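Local coordinates for protein putative adhesin (Komagataella phaffii, PDB 5FX8) that may act as an adhesin in cell-cell interaction, this chain being its N-terminal part with two cohesin-like domains, at residues T160-E164 against L266-A270; F173-I179 against D283-D288; G188-C192 against C242-I247; V195-S201 against D258-S264. All coordinates share one frame; numbering follows the deposited sequence.

Interaction 1. Residues T160-E164 against L266-A270; sequences TGGVE and LSNLA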
loop_
_atom_site.group_PDB
_atom_site.type_symbol
_atom_site.label_atom_id
_atom_site.label_comp_id
_atom_site.label_asym_id
_atom_site.label_seq_id
_atom_site.Cartn_x
_atom_site.Cartn_y
_atom_site.Cartn_z
ATOM N N THR C 160 -44.992 34.985 3.525
ATOM C CA THR C 160 -45.329 36.092 2.632
ATOM C C THR C 160 -45.035 35.769 1.165
ATOM O O THR C 160 -44.029 36.190 0.592
ATOM C CB THR C 160 -44.526 37.298 3.062
ATOM O OG1 THR C 160 -44.669 37.463 4.474
ATOM C CG2 THR C 160 -45.005 38.527 2.339
ATOM N N GLY C 161 -45.941 35.048 0.518
ATOM C CA GLY C 161 -45.601 34.538 -0.797
ATOM C C GLY C 161 -46.550 33.563 -1.454
ATOM O O GLY C 161 -47.145 33.908 -2.453
ATOM N N GLY C 162 -46.675 32.346 -0.935
ATOM C CA GLY C 162 -45.845 31.919 0.155
ATOM C C GLY C 162 -46.098 30.607 0.855
ATOM O O GLY C 162 -46.775 30.594 1.869
ATOM N N VAL C 163 -45.533 29.511 0.346
ATOM C CA VAL C 163 -45.379 28.275 1.107
ATOM C C VAL C 163 -43.906 27.940 1.175
ATOM O O VAL C 163 -43.242 27.861 0.140
ATOM C CB VAL C 163 -46.100 27.080 0.476
ATOM C CG1 VAL C 163 -46.463 26.103 1.557
ATOM C CG2 VAL C 163 -47.251 27.503 -0.293
ATOM N N GLU C 164 -43.411 27.683 2.366
ATOM C CA GLU C 164 -42.127 27.035 2.528
ATOM C C GLU C 164 -42.405 25.580 2.868
ATOM O O GLU C 164 -43.092 25.291 3.854
ATOM C CB GLU C 164 -41.306 27.722 3.608
ATOM C CG GLU C 164 -39.878 27.246 3.671
ATOM C CD GLU C 164 -39.068 27.958 4.721
ATOM O OE1 GLU C 164 -39.657 28.702 5.555
ATOM O OE2 GLU C 164 -37.830 27.761 4.704
ATOM N N LEU C 266 -38.977 27.030 -1.342
ATOM C CA LEU C 266 -39.993 28.058 -1.314
ATOM C C LEU C 266 -40.839 27.988 -2.569
ATOM O O LEU C 266 -40.352 27.703 -3.663
ATOM C CB LEU C 266 -39.346 29.436 -1.207
ATOM C CG LEU C 266 -40.175 30.693 -0.958
ATOM C CD1 LEU C 266 -40.855 30.561 0.360
ATOM C CD2 LEU C 266 -39.288 31.914 -0.940
ATOM N N SER C 267 -42.121 28.268 -2.401
ATOM C CA SER C 267 -43.053 28.375 -3.509
ATOM C C SER C 267 -43.816 29.686 -3.370
ATOM O O SER C 267 -44.579 29.867 -2.419
ATOM C CB SER C 267 -43.995 27.180 -3.535
ATOM O OG SER C 267 -44.822 27.217 -4.675
ATOM N N ASN C 268 -43.597 30.605 -4.303
ATOM C CA ASN C 268 -44.377 31.832 -4.369
ATOM C C ASN C 268 -45.743 31.571 -4.998
ATOM O O ASN C 268 -45.863 30.824 -5.969
ATOM C CB ASN C 268 -43.613 32.888 -5.154
ATOM C CG ASN C 268 -42.387 33.369 -4.416
ATOM O OD1 ASN C 268 -42.478 33.763 -3.258
ATOM N ND2 ASN C 268 -41.229 33.320 -5.065
ATOM N N LEU C 269 -46.782 32.182 -4.425
ATOM C CA LEU C 269 -48.154 31.994 -4.882
ATOM C C LEU C 269 -48.767 33.312 -5.342
ATOM O O LEU C 269 -48.431 34.384 -4.837
ATOM C CB LEU C 269 -49.020 31.402 -3.772
ATOM C CG LEU C 269 -48.486 30.106 -3.170
ATOM C CD1 LEU C 269 -49.227 29.747 -1.894
ATOM C CD2 LEU C 269 -48.594 28.983 -4.182
ATOM N N ALA C 270 -49.683 33.226 -6.300
ATOM C CA ALA C 270 -50.506 34.382 -6.617
ATOM C C ALA C 270 -51.389 34.717 -5.431
ATOM O O ALA C 270 -51.751 33.850 -4.637
ATOM C CB ALA C 270 -51.377 34.119 -7.841
#
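V163 and S267 form a hydrogen-bonded antiparallel pair. The axes of strands 162-164 and 266-268 lie 4.8 Å apart, with N-to-C directions at 167°. V163 N gives its hydrogen to S267 O at 2.9 Å. S267 N returns a bond to V163 O at 2.8 Å. G162 with N268 and E164 with L266 are the non-hydrogen-bonded pairs that flank it. Past the end of the ladder, L269 N bonds to G161 O at 2.6 Å, approaching from above the carbonyl plane.

On the V163 face, V163 CG2 meets L269 CD1 at 3.4 Å, and the two side chains cross obliquely. L269 CG is anti to its carbonyl carbon (chi1 -55°), which brings the branch back over G162, with CG 3.6 Å from G162 N. On the other face, L266 CD1 rests against V163 O at 3.6 Å. The extended E164 side chain ends at S264, where OE2 is hydrogen-bonded to OG. S267 OG is bonded to Q185 OE1.

This pair belongs to one sheet of the second cohesin-like domain. Strand 162-170 lies between 153-158 and 260-268, and strand 189-200 lies on the far side of 260-268. V163 and L269 pack on F303 of the facing sheet.

Interaction 2. Residues F173-I179 against D283-D288; sequences FGDITNI and DLTTAD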
loop_
_atom_site.group_PDB
_atom_site.type_symbol
_atom_site.label_atom_id
_atom_site.label_comp_id
_atom_site.label_asym_id
_atom_site.label_seq_id
_atom_site.Cartn_x
_atom_site.Cartn_y
_atom_site.Cartn_z
ATOM N N PHE C 173 -33.813 5.885 10.128
ATOM C CA PHE C 173 -34.453 4.899 9.271
ATOM C C PHE C 173 -33.419 3.898 8.788
ATOM O O PHE C 173 -33.565 2.690 8.983
ATOM C CB PHE C 173 -35.115 5.618 8.094
ATOM C CG PHE C 173 -35.781 4.716 7.095
ATOM C CD1 PHE C 173 -35.068 4.149 6.061
ATOM C CD2 PHE C 173 -37.140 4.497 7.149
ATOM C CE1 PHE C 173 -35.690 3.350 5.135
ATOM C CE2 PHE C 173 -37.760 3.698 6.225
ATOM C CZ PHE C 173 -37.043 3.125 5.222
ATOM N N GLY C 174 -32.369 4.402 8.152
ATOM C CA GLY C 174 -31.252 3.606 7.693
ATOM C C GLY C 174 -30.011 3.900 8.525
ATOM O O GLY C 174 -30.183 4.380 9.630
ATOM N N ASP C 175 -28.777 3.611 8.094
ATOM C CA ASP C 175 -28.398 2.780 6.958
ATOM C C ASP C 175 -28.500 3.622 5.682
ATOM O O ASP C 175 -28.034 3.214 4.636
ATOM C CB ASP C 175 -29.251 1.481 6.959
ATOM C CG ASP C 175 -28.890 0.498 5.877
ATOM O OD1 ASP C 175 -28.559 0.905 4.760
ATOM O OD2 ASP C 175 -28.960 -0.720 6.149
ATOM N N ILE C 176 -29.023 4.848 5.778
ATOM C CA ILE C 176 -29.314 5.615 4.568
ATOM C C ILE C 176 -28.026 5.991 3.847
ATOM O O ILE C 176 -27.101 6.563 4.438
ATOM C CB ILE C 176 -30.146 6.858 4.903
ATOM C CG1 ILE C 176 -31.531 6.460 5.396
ATOM C CG2 ILE C 176 -30.275 7.726 3.683
ATOM C CD1 ILE C 176 -32.347 7.617 5.840
ATOM N N THR C 177 -27.968 5.671 2.548
ATOM C CA THR C 177 -26.844 6.020 1.684
ATOM C C THR C 177 -27.208 6.960 0.541
ATOM O O THR C 177 -26.379 7.789 0.157
ATOM C CB THR C 177 -26.197 4.754 1.084
ATOM O OG1 THR C 177 -27.082 4.148 0.138
ATOM C CG2 THR C 177 -25.899 3.752 2.176
ATOM N N ASN C 178 -28.417 6.867 -0.009
ATOM C CA ASN C 178 -28.825 7.767 -1.071
ATOM C C ASN C 178 -30.252 8.242 -0.841
ATOM O O ASN C 178 -31.086 7.536 -0.278
ATOM C CB ASN C 178 -28.690 7.104 -2.437
ATOM C CG ASN C 178 -27.272 6.725 -2.734
ATOM O OD1 ASN C 178 -26.772 5.729 -2.224
ATOM N ND2 ASN C 178 -26.600 7.527 -3.548
ATOM N N ILE C 179 -30.511 9.468 -1.275
ATOM C CA ILE C 179 -31.803 10.103 -1.112
ATOM C C ILE C 179 -32.187 10.759 -2.423
ATOM O O ILE C 179 -31.450 11.606 -2.934
ATOM C CB ILE C 179 -31.789 11.147 0.010
ATOM C CG1 ILE C 179 -31.381 10.490 1.321
ATOM C CG2 ILE C 179 -33.146 11.793 0.100
ATOM C CD1 ILE C 179 -31.328 11.427 2.490
ATOM N N ASP C 283 -37.408 8.573 -2.361
ATOM C CA ASP C 283 -36.897 7.213 -2.476
ATOM C C ASP C 283 -35.613 7.109 -1.673
ATOM O O ASP C 283 -34.682 7.885 -1.893
ATOM C CB ASP C 283 -36.651 6.848 -3.933
ATOM C CG ASP C 283 -37.898 6.946 -4.758
ATOM O OD1 ASP C 283 -38.293 8.079 -5.123
ATOM O OD2 ASP C 283 -38.494 5.888 -5.028
ATOM N N LEU C 284 -35.572 6.184 -0.729
ATOM C CA LEU C 284 -34.410 6.010 0.122
ATOM C C LEU C 284 -33.685 4.746 -0.291
ATOM O O LEU C 284 -34.310 3.701 -0.480
ATOM C CB LEU C 284 -34.805 5.915 1.592
ATOM C CG LEU C 284 -35.507 7.097 2.226
ATOM C CD1 LEU C 284 -35.743 6.743 3.633
ATOM C CD2 LEU C 284 -34.648 8.313 2.162
ATOM N N THR C 285 -32.375 4.844 -0.445
ATOM C CA THR C 285 -31.544 3.674 -0.658
ATOM C C THR C 285 -30.831 3.343 0.640
ATOM O O THR C 285 -30.221 4.211 1.267
ATOM C CB THR C 285 -30.540 3.908 -1.772
ATOM O OG1 THR C 285 -31.241 4.004 -3.010
ATOM C CG2 THR C 285 -29.559 2.767 -1.826
ATOM N N THR C 286 -30.926 2.084 1.041
ATOM C CA THR C 286 -30.405 1.660 2.330
ATOM C C THR C 286 -29.656 0.343 2.143
ATOM O O THR C 286 -30.173 -0.582 1.522
ATOM C CB THR C 286 -31.543 1.559 3.346
ATOM O OG1 THR C 286 -32.694 1.004 2.715
ATOM C CG2 THR C 286 -31.897 2.933 3.844
ATOM N N ALA C 287 -28.428 0.293 2.667
ATOM C CA ALA C 287 -27.516 -0.844 2.513
ATOM C C ALA C 287 -28.122 -2.197 2.878
ATOM O O ALA C 287 -29.095 -2.270 3.633
ATOM C CB ALA C 287 -26.262 -0.608 3.357
ATOM N N ASP C 288 -27.524 -3.274 2.367
ATOM C CA ASP C 288 -28.078 -4.625 2.456
ATOM C C ASP C 288 -29.431 -4.665 1.771
ATOM O O ASP C 288 -29.504 -4.530 0.553
ATOM C CB ASP C 288 -28.200 -5.098 3.907
ATOM C CG ASP C 288 -26.945 -4.860 4.695
ATOM O OD1 ASP C 288 -25.857 -4.851 4.087
ATOM O OD2 ASP C 288 -27.044 -4.670 5.919
#
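I176 pairs with T286 and I179 with L284 where strands 176-179 and 283-286 run antiparallel at 149°, while T177 and N178 both face T285. T285 O takes a nearly straight bond from T177 N at 3.0 Å and a weak one from N178 N at 3.5 Å. T285 N bonds to N178 O at 3.0 Å.

L284 is central on the inner face. Its CD1 sits over one face of the F173 ring, 3.8 Å from the ring centroid, a CH-pi contact. F173 CG is anti to the backbone N (chi1 178°), and the ring meets L284 from the opposite direction. T286 CG2 lies at the ring edge. L284 CD2 also touches I179 CG1 at 4.0 Å.

Two residues set against one make this a classic beta bulge, here at the start of strand 176-186 in the second sheet of the sandwich. I176, I179 and L284 pack on I169 of the first sheet.

On the other face, N178 and T285 lie side by side, CB to CB 3.8 Å. From the bulge, T177 OG1 comes within 3.4 Å of T285 CG2. That hydroxyl donates to N178 OD1 at 2.9 Å, while N178 ND2 is bonded to E238. T177 O has a weak hydrogen bond from R403 of the lipoxygenase chain in the same crystal.

Interaction 3. Residues G188-C192 against C242-I247; sequences GTFDC and CGDGTI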
loop_
_atom_site.group_PDB
_atom_site.type_symbol
_atom_site.label_atom_id
_atom_site.label_comp_id
_atom_site.label_asym_id
_atom_site.label_seq_id
_atom_site.Cartn_x
_atom_site.Cartn_y
_atom_site.Cartn_z
ATOM N N GLY C 188 -48.439 26.836 -7.772
ATOM C CA GLY C 188 -47.328 27.677 -7.359
ATOM C C GLY C 188 -46.186 27.720 -8.364
ATOM O O GLY C 188 -46.122 26.976 -9.344
ATOM N N THR C 189 -45.257 28.634 -8.096
ATOM C CA THR C 189 -44.035 28.789 -8.877
ATOM C C THR C 189 -42.835 28.713 -7.947
ATOM O O THR C 189 -42.662 29.586 -7.091
ATOM C CB THR C 189 -44.019 30.114 -9.645
ATOM O OG1 THR C 189 -44.900 30.029 -10.768
ATOM C CG2 THR C 189 -42.631 30.404 -10.158
ATOM N N PHE C 190 -41.998 27.688 -8.135
ATOM C CA PHE C 190 -40.847 27.466 -7.262
ATOM C C PHE C 190 -39.779 28.521 -7.491
ATOM O O PHE C 190 -39.514 28.914 -8.625
ATOM C CB PHE C 190 -40.252 26.078 -7.488
ATOM C CG PHE C 190 -41.028 24.978 -6.842
ATOM C CD1 PHE C 190 -41.351 25.040 -5.500
ATOM C CD2 PHE C 190 -41.465 23.888 -7.578
ATOM C CE1 PHE C 190 -42.086 24.026 -4.908
ATOM C CE2 PHE C 190 -42.206 22.879 -6.981
ATOM C CZ PHE C 190 -42.513 22.949 -5.652
ATOM N N ASP C 191 -39.178 28.986 -6.401
ATOM C CA ASP C 191 -38.061 29.929 -6.435
ATOM C C ASP C 191 -36.766 29.124 -6.380
ATOM O O ASP C 191 -36.357 28.630 -5.327
ATOM C CB ASP C 191 -38.154 30.925 -5.284
ATOM C CG ASP C 191 -37.110 32.021 -5.370
ATOM O OD1 ASP C 191 -36.155 31.893 -6.166
ATOM O OD2 ASP C 191 -37.239 33.012 -4.626
ATOM N N CYS C 192 -36.114 28.999 -7.524
ATOM C CA CYS C 192 -34.954 28.135 -7.613
ATOM C C CYS C 192 -33.755 28.736 -6.930
ATOM O O CYS C 192 -32.807 28.021 -6.610
ATOM C CB CYS C 192 -34.670 27.845 -9.069
ATOM S SG CYS C 192 -36.135 27.105 -9.792
ATOM N N CYS C 242 -34.596 22.386 -11.053
ATOM C CA CYS C 242 -35.677 23.203 -10.512
ATOM C C CYS C 242 -36.373 23.910 -11.664
ATOM O O CYS C 242 -35.780 24.766 -12.325
ATOM C CB CYS C 242 -35.158 24.205 -9.488
ATOM S SG CYS C 242 -36.404 25.358 -8.769
ATOM N N GLY C 243 -37.630 23.537 -11.905
ATOM C CA GLY C 243 -38.491 24.242 -12.824
ATOM C C GLY C 243 -39.568 24.984 -12.059
ATOM O O GLY C 243 -39.596 25.000 -10.835
ATOM N N ASP C 244 -40.475 25.604 -12.810
ATOM C CA ASP C 244 -41.489 26.436 -12.172
ATOM C C ASP C 244 -42.464 25.598 -11.356
ATOM O O ASP C 244 -42.901 26.022 -10.281
ATOM C CB ASP C 244 -42.234 27.262 -13.216
ATOM C CG ASP C 244 -41.440 28.466 -13.679
ATOM O OD1 ASP C 244 -40.544 28.894 -12.924
ATOM O OD2 ASP C 244 -41.715 28.991 -14.782
ATOM N N GLY C 245 -42.804 24.405 -11.840
ATOM C CA GLY C 245 -43.720 23.547 -11.120
ATOM C C GLY C 245 -43.120 22.280 -10.547
ATOM O O GLY C 245 -43.824 21.515 -9.888
ATOM N N THR C 246 -41.829 22.039 -10.766
ATOM C CA THR C 246 -41.202 20.795 -10.342
ATOM C C THR C 246 -39.789 21.039 -9.843
ATOM O O THR C 246 -39.082 21.909 -10.348
ATOM C CB THR C 246 -41.146 19.814 -11.484
ATOM O OG1 THR C 246 -40.750 20.536 -12.652
ATOM C CG2 THR C 246 -42.490 19.201 -11.697
ATOM N N ILE C 247 -39.376 20.240 -8.865
ATOM C CA ILE C 247 -38.000 20.209 -8.392
ATOM C C ILE C 247 -37.561 18.758 -8.268
ATOM O O ILE C 247 -38.277 17.941 -7.687
ATOM C CB ILE C 247 -37.819 20.917 -7.041
ATOM C CG1 ILE C 247 -38.386 22.326 -7.047
ATOM C CG2 ILE C 247 -36.368 21.022 -6.718
ATOM C CD1 ILE C 247 -38.393 22.970 -5.677
#
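C192 and C242 form a disulfide that joins strand 189-200 of one sheet to the hairpin of strands 237-242 and 246-252 in the other. A backbone bond and a buried phenylalanine add to this tie across one end of the beta sandwich.

The SG atoms of C192 and C242 are 2.0 Å apart, and chi3 of -78° makes the bridge left-handed. Both CB atoms point toward the opposite segment. C242 SG is anti to its backbone N (chi1 177°), which carries the sulfur on from its own strand toward C192. The chain turns a corner at C192, and F190 CB lies 4.1 Å from C242 SG.

F190 carries the apolar part. I247 CD1 sits over the centre of its ring, 3.6 Å from the centroid and 14° off the normal, a CH-pi contact. I247 CG1 meets F190 CD2 at 3.5 Å. G243 O and T246 N of the hairpin turn lie at the ring edge, in its plane.

The main chain is held too. F190 N bonds to D244 O at 2.9 Å. The T189 CA hydrogen also points to this oxygen, with CA 3.3 Å from D244 O. G243 N bonds to T246 O at 2.7 Å within the turn.

T189 and D191 make backbone bonds to N268 and L266 of strand 260-268. G245 and I247 make theirs to Q185 and T183 of strand 176-186. F265 meets the F190 ring with planes at about 70°, and I247 packs on F265 as well.

Interaction 4. Residues V195-S201 against D258-S264; sequences VKYAVGS and DEVLRVS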
loop_
_atom_site.group_PDB
_atom_site.type_symbol
_atom_site.label_atom_id
_atom_site.label_comp_id
_atom_site.label_asym_id
_atom_site.label_seq_id
_atom_site.Cartn_x
_atom_site.Cartn_y
_atom_site.Cartn_z
ATOM N N VAL C 195 -33.663 27.138 -2.674
ATOM C CA VAL C 195 -33.648 25.741 -2.252
ATOM C C VAL C 195 -32.442 25.549 -1.346
ATOM O O VAL C 195 -31.336 25.977 -1.678
ATOM C CB VAL C 195 -33.598 24.793 -3.464
ATOM C CG1 VAL C 195 -33.826 23.354 -3.041
ATOM C CG2 VAL C 195 -34.623 25.185 -4.494
ATOM N N LYS C 196 -32.654 24.944 -0.190
ATOM C CA LYS C 196 -31.610 24.878 0.816
ATOM C C LYS C 196 -31.817 23.608 1.628
ATOM O O LYS C 196 -32.848 22.943 1.526
ATOM C CB LYS C 196 -31.608 26.133 1.702
ATOM C CG LYS C 196 -32.874 26.319 2.494
ATOM C CD LYS C 196 -32.895 27.581 3.317
ATOM C CE LYS C 196 -34.191 27.662 4.088
ATOM N NZ LYS C 196 -34.327 28.898 4.888
ATOM N N TYR C 197 -30.812 23.248 2.414
ATOM C CA TYR C 197 -30.953 22.077 3.257
ATOM C C TYR C 197 -30.162 22.299 4.530
ATOM O O TYR C 197 -29.330 23.195 4.620
ATOM C CB TYR C 197 -30.513 20.794 2.539
ATOM C CG TYR C 197 -29.014 20.579 2.481
ATOM C CD1 TYR C 197 -28.246 21.143 1.469
ATOM C CD2 TYR C 197 -28.373 19.800 3.434
ATOM C CE1 TYR C 197 -26.883 20.956 1.419
ATOM C CE2 TYR C 197 -27.024 19.603 3.395
ATOM C CZ TYR C 197 -26.267 20.180 2.384
ATOM O OH TYR C 197 -24.898 19.969 2.351
ATOM N N ALA C 198 -30.451 21.478 5.527
ATOM C CA ALA C 198 -29.738 21.520 6.780
ATOM C C ALA C 198 -29.740 20.123 7.359
ATOM O O ALA C 198 -30.586 19.303 7.028
ATOM C CB ALA C 198 -30.382 22.499 7.752
ATOM N N VAL C 199 -28.782 19.859 8.235
ATOM C CA VAL C 199 -28.700 18.592 8.943
ATOM C C VAL C 199 -28.581 18.906 10.426
ATOM O O VAL C 199 -27.609 19.537 10.848
ATOM C CB VAL C 199 -27.508 17.740 8.476
ATOM C CG1 VAL C 199 -27.565 16.384 9.108
ATOM C CG2 VAL C 199 -27.485 17.600 6.975
ATOM N N GLY C 200 -29.562 18.482 11.211
ATOM C CA GLY C 200 -29.565 18.725 12.636
ATOM C C GLY C 200 -29.559 17.421 13.406
ATOM O O GLY C 200 -30.015 16.391 12.915
ATOM N N SER C 201 -29.031 17.474 14.621
ATOM C CA SER C 201 -28.960 16.297 15.464
ATOM C C SER C 201 -29.575 16.479 16.841
ATOM O O SER C 201 -29.678 15.497 17.577
ATOM C CB SER C 201 -27.506 15.860 15.636
ATOM O OG SER C 201 -26.741 16.956 16.102
ATOM N N ASP C 258 -28.607 9.683 14.504
ATOM C CA ASP C 258 -29.264 10.707 15.304
ATOM C C ASP C 258 -29.488 12.006 14.537
ATOM O O ASP C 258 -29.691 13.054 15.150
ATOM C CB ASP C 258 -28.445 10.986 16.565
ATOM C CG ASP C 258 -27.198 11.822 16.289
ATOM O OD1 ASP C 258 -26.464 11.546 15.319
ATOM O OD2 ASP C 258 -26.954 12.779 17.049
ATOM N N GLU C 259 -29.432 11.972 13.218
ATOM C CA GLU C 259 -29.500 13.187 12.432
ATOM C C GLU C 259 -30.764 13.199 11.586
ATOM O O GLU C 259 -31.344 12.158 11.287
ATOM C CB GLU C 259 -28.258 13.329 11.552
ATOM C CG GLU C 259 -27.039 13.851 12.296
ATOM C CD GLU C 259 -25.817 13.936 11.405
ATOM O OE1 GLU C 259 -25.824 13.251 10.365
ATOM O OE2 GLU C 259 -24.860 14.679 11.736
ATOM N N VAL C 260 -31.204 14.405 11.231
ATOM C CA VAL C 260 -32.327 14.610 10.325
ATOM C C VAL C 260 -31.879 15.568 9.235
ATOM O O VAL C 260 -31.390 16.659 9.536
ATOM C CB VAL C 260 -33.573 15.163 11.048
ATOM C CG1 VAL C 260 -34.597 15.627 10.056
ATOM C CG2 VAL C 260 -34.204 14.116 11.908
ATOM N N LEU C 261 -32.022 15.147 7.979
ATOM C CA LEU C 261 -31.842 16.020 6.824
ATOM C C LEU C 261 -33.140 16.751 6.513
ATOM O O LEU C 261 -34.178 16.122 6.321
ATOM C CB LEU C 261 -31.419 15.218 5.592
ATOM C CG LEU C 261 -31.385 16.015 4.295
ATOM C CD1 LEU C 261 -30.331 17.026 4.405
ATOM C CD2 LEU C 261 -31.069 15.122 3.163
ATOM N N ARG C 262 -33.076 18.070 6.419
ATOM C CA ARG C 262 -34.255 18.878 6.147
ATOM C C ARG C 262 -34.029 19.677 4.879
ATOM O O ARG C 262 -33.130 20.513 4.823
ATOM C CB ARG C 262 -34.566 19.804 7.324
ATOM C CG ARG C 262 -35.602 20.875 7.028
ATOM C CD ARG C 262 -36.158 21.465 8.294
ATOM N NE ARG C 262 -37.031 20.505 8.949
ATOM C CZ ARG C 262 -37.535 20.676 10.157
ATOM N NH1 ARG C 262 -37.241 21.775 10.836
ATOM N NH2 ARG C 262 -38.324 19.753 10.686
ATOM N N VAL C 263 -34.845 19.435 3.867
ATOM C CA VAL C 263 -34.772 20.199 2.636
ATOM C C VAL C 263 -35.895 21.222 2.623
ATOM O O VAL C 263 -37.049 20.893 2.897
ATOM C CB VAL C 263 -34.844 19.279 1.412
ATOM C CG1 VAL C 263 -34.698 20.100 0.156
ATOM C CG2 VAL C 263 -33.756 18.268 1.481
ATOM N N SER C 264 -35.564 22.459 2.299
ATOM C CA SER C 264 -36.528 23.544 2.271
ATOM C C SER C 264 -36.618 24.090 0.858
ATOM O O SER C 264 -35.596 24.445 0.274
ATOM C CB SER C 264 -36.115 24.637 3.248
ATOM O OG SER C 264 -36.912 25.786 3.117
#
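K196 with S264, A198 with R262 and G200 with V260 are the hydrogen-bonded pairs of a regular antiparallel ladder. It lies inside one sheet of the cohesin-like beta sandwich, with strand axes 4.7 Å apart and crossing at 164°.

Six backbone bonds hold it, two to each pair. The shortest joins R262 N to A198 O at 2.8 Å. The longest joins G200 N to V260 O at 3.1 Å. At the non-hydrogen-bonded pairs, CA-H groups point to carbonyls, as from Y197 CA to R262 O at 3.1 Å.

Apolar contacts lie on the face toward the other sheet. L261 CD1 touches Y197 CD2 at 3.5 Å and V199 CG2 at 3.9 Å. L261 CG is anti to the backbone N (chi1 172°), and its end leans to the partner strand. The Y197 ring meets F251 of the opposite sheet edge-to-face.

The other face carries the polar side chains K196, R262 and S264, beside A198 and V260. R262 makes salt bridges to D168 and D208, which probably balance its buried charge, and a cation-pi contact with F209. K196 makes a cation-pi contact with W226. Its straight chain runs beside S264, whose polar partner is E164, and K196 CE lies 3.4 Å from S264 OG.

In the fold
From the N terminus, the chain lays down the first segments in the order 160-164, 173-179, 188-192 and 195-201. The return segments come later. Interaction 3 closes first at 242-247, then interaction 4 at 258-264, interaction 1 at 266-270 and interaction 2 at 283-288. Interactions 3 and 4 cross each other, and both nest inside the loops of interactions 1 and 2, which also cross. Interactions 1 and 4 share strand 260-268 and so build one sheet. Interaction 2 belongs to the facing sheet, and its I179 packs on L261 of interaction 4. Interaction 3 joins the two sheets and adjoins interaction 1 through strands 189-200 and 260-268.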